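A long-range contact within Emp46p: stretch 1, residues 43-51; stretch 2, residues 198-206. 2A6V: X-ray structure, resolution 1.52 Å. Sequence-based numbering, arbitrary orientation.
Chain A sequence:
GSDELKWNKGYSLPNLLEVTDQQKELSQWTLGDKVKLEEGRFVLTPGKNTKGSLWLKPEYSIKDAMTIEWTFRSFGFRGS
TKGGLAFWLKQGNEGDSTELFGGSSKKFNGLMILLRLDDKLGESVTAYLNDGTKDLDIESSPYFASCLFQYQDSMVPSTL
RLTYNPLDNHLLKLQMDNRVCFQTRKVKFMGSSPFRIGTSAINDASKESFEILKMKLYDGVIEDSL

Stretch 1 43-51: VLTPGKNTK
Stretch 2 (198-206) GTSAINDAS

A buried asparagine can extend a strand pairing by lending its amide to a neighbouring turn, and Emp46p gives a clear example. Residues 198-202 end a strand that begins earlier; L44 CD1 (side chain m, t) lies 3.9 Å from A201 CB and 4.3 Å from T199 OG1 (chi1 t). A201 CB, pointing toward stretch 1, also touches T45 CG2 at 3.9 Å. I202 (phi/psi -143/142; t, t) pairs antiparallel with K51 (-121/153) at a non-hydrogen-bonded bridge, CA-CA 4.3 Å. Their side chains share one face, and K51 CE packs 3.5 Å from I202 CD1. CA-H...O contacts join I202 CA to T50 O (3.4 Å) and K51 CA to A201 O (3.3 Å).

N203 (-119/-164; chi1 p, chi2 0°) makes three of the four direct hydrogen bonds. N203 N donates to T50 O (3.2 Å); its carboxamide suits both roles, N203 OD1 accepting from T50 N (2.9 Å) and N203 ND2 donating to G47 O (2.9 Å). T50 OG1 (chi1 p) donates to the same G47 O, at 2.7 Å. D204 O then accepts from N49 N (3.1 Å; CA-CA 4.1 Å), N49 adopting left-handed 55/50. At exposed A205, whose CA is 4.4 Å from K48 CA, a water accepts from A205 N (3.0 Å) and donates to N49 OD1 (3.2 Å). In all, 592 Å² is buried between the stretches, both sides summed.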

# COMPACT_ATOMS: atom_id res chain seq x y z
N VAL A 43 3.78 10.35 -8.23
CA VAL A 43 4.99 10.42 -7.44
C VAL A 43 4.53 10.81 -6.03
O VAL A 43 4.04 11.94 -5.81
CB VAL A 43 5.99 11.44 -8.01
CG1 VAL A 43 7.23 11.51 -7.12
CG2 VAL A 43 6.35 11.09 -9.46
N LEU A 44 4.61 9.87 -5.10
CA LEU A 44 4.16 10.10 -3.74
C LEU A 44 5.08 11.06 -3.02
O LEU A 44 4.59 11.87 -2.23
CB LEU A 44 4.10 8.76 -2.97
CG LEU A 44 3.06 7.75 -3.43
CD1 LEU A 44 3.34 6.38 -2.81
CD2 LEU A 44 1.65 8.18 -3.07
N THR A 45 6.39 10.99 -3.29
CA THR A 45 7.39 11.76 -2.56
C THR A 45 8.34 12.52 -3.49
O THR A 45 9.52 12.15 -3.62
CB THR A 45 8.20 10.84 -1.64
OG1 THR A 45 8.80 9.76 -2.38
CG2 THR A 45 7.30 10.17 -0.62
N PRO A 46 7.82 13.54 -4.16
CA PRO A 46 8.58 14.24 -5.21
C PRO A 46 9.72 15.15 -4.77
O PRO A 46 10.53 15.56 -5.62
CB PRO A 46 7.51 15.07 -5.90
CG PRO A 46 6.47 15.31 -4.87
CD PRO A 46 6.45 14.05 -4.04
N GLY A 47 9.75 15.50 -3.51
CA GLY A 47 10.76 16.40 -2.98
C GLY A 47 11.52 15.81 -1.80
O GLY A 47 11.16 14.77 -1.28
N LYS A 48 12.54 16.53 -1.37
CA LYS A 48 13.29 16.15 -0.18
C LYS A 48 12.36 16.20 1.03
O LYS A 48 11.65 17.21 1.24
CB LYS A 48 14.45 17.15 0.01
CG LYS A 48 15.46 17.10 -1.09
CD LYS A 48 16.41 18.30 -1.08
CE LYS A 48 17.60 18.11 -0.19
NZ LYS A 48 18.58 19.26 -0.34
N ASN A 49 12.36 15.13 1.82
CA ASN A 49 11.56 15.07 3.05
C ASN A 49 10.10 15.35 2.82
O ASN A 49 9.50 16.18 3.52
CB ASN A 49 12.14 16.04 4.11
CG ASN A 49 13.42 15.54 4.72
OD1 ASN A 49 13.46 14.46 5.29
ND2 ASN A 49 14.47 16.35 4.66
N THR A 50 9.52 14.66 1.84
CA THR A 50 8.09 14.76 1.54
C THR A 50 7.36 13.47 1.86
O THR A 50 7.96 12.40 1.88
CB THR A 50 7.84 15.14 0.06
OG1 THR A 50 8.55 14.26 -0.82
CG2 THR A 50 8.34 16.54 -0.27
N LYS A 51 6.05 13.62 2.08
CA LYS A 51 5.09 12.55 2.31
C LYS A 51 4.04 12.65 1.22
O LYS A 51 3.75 13.74 0.72
CB LYS A 51 4.33 12.78 3.62
CG LYS A 51 5.01 12.42 4.89
CD LYS A 51 4.17 12.87 6.10
CE LYS A 51 4.94 12.52 7.39
NZ LYS A 51 4.28 12.79 8.72
N GLY A 198 -5.53 2.00 0.65
CA GLY A 198 -4.66 3.07 0.20
C GLY A 198 -3.18 2.72 0.24
O GLY A 198 -2.78 1.59 0.55
N THR A 199 -2.38 3.71 -0.10
CA THR A 199 -0.93 3.62 -0.06
C THR A 199 -0.37 4.96 0.39
O THR A 199 -0.99 6.02 0.18
CB THR A 199 -0.39 3.22 -1.46
OG1 THR A 199 1.03 3.06 -1.40
CG2 THR A 199 -0.65 4.30 -2.52
N SER A 200 0.80 4.93 0.99
CA SER A 200 1.49 6.14 1.38
C SER A 200 2.97 5.94 1.42
O SER A 200 3.45 4.80 1.51
CB SER A 200 1.01 6.61 2.74
OG SER A 200 1.40 5.69 3.75
N ALA A 201 3.73 7.01 1.39
CA ALA A 201 5.16 6.92 1.51
C ALA A 201 5.73 8.17 2.10
O ALA A 201 5.08 9.21 2.11
CB ALA A 201 5.80 6.65 0.16
N ILE A 202 6.94 8.06 2.62
CA ILE A 202 7.72 9.19 3.08
C ILE A 202 9.18 8.91 2.72
O ILE A 202 9.64 7.78 2.77
CB ILE A 202 7.52 9.39 4.60
CG1 ILE A 202 8.19 10.69 5.06
CG2 ILE A 202 8.04 8.19 5.42
CD1 ILE A 202 7.96 10.97 6.54
N ASN A 203 9.90 9.95 2.32
CA ASN A 203 11.31 9.86 2.03
C ASN A 203 12.10 10.77 2.97
O ASN A 203 11.59 11.18 4.02
CB ASN A 203 11.57 10.14 0.54
CG ASN A 203 11.40 11.60 0.18
OD1 ASN A 203 11.08 12.41 1.03
ND2 ASN A 203 11.60 11.93 -1.11
N ASP A 204 13.36 11.04 2.62
CA ASP A 204 14.22 11.95 3.38
C ASP A 204 14.94 12.85 2.39
O ASP A 204 14.51 12.99 1.24
CB ASP A 204 15.12 11.18 4.37
CG ASP A 204 16.15 10.28 3.71
OD1 ASP A 204 16.48 10.50 2.54
OD2 ASP A 204 16.70 9.32 4.34
N ALA A 205 16.01 13.50 2.84
CA ALA A 205 16.68 14.47 1.99
C ALA A 205 17.38 13.87 0.79
O ALA A 205 17.75 14.62 -0.12
CB ALA A 205 17.69 15.31 2.82
N SER A 206 17.57 12.56 0.78
CA SER A 206 18.14 11.86 -0.38
C SER A 206 17.15 11.73 -1.54
O SER A 206 17.52 11.31 -2.63
CB SER A 206 18.67 10.48 0.02
OG SER A 206 19.58 10.56 1.11
O HOH W 1 16.63 14.09 5.75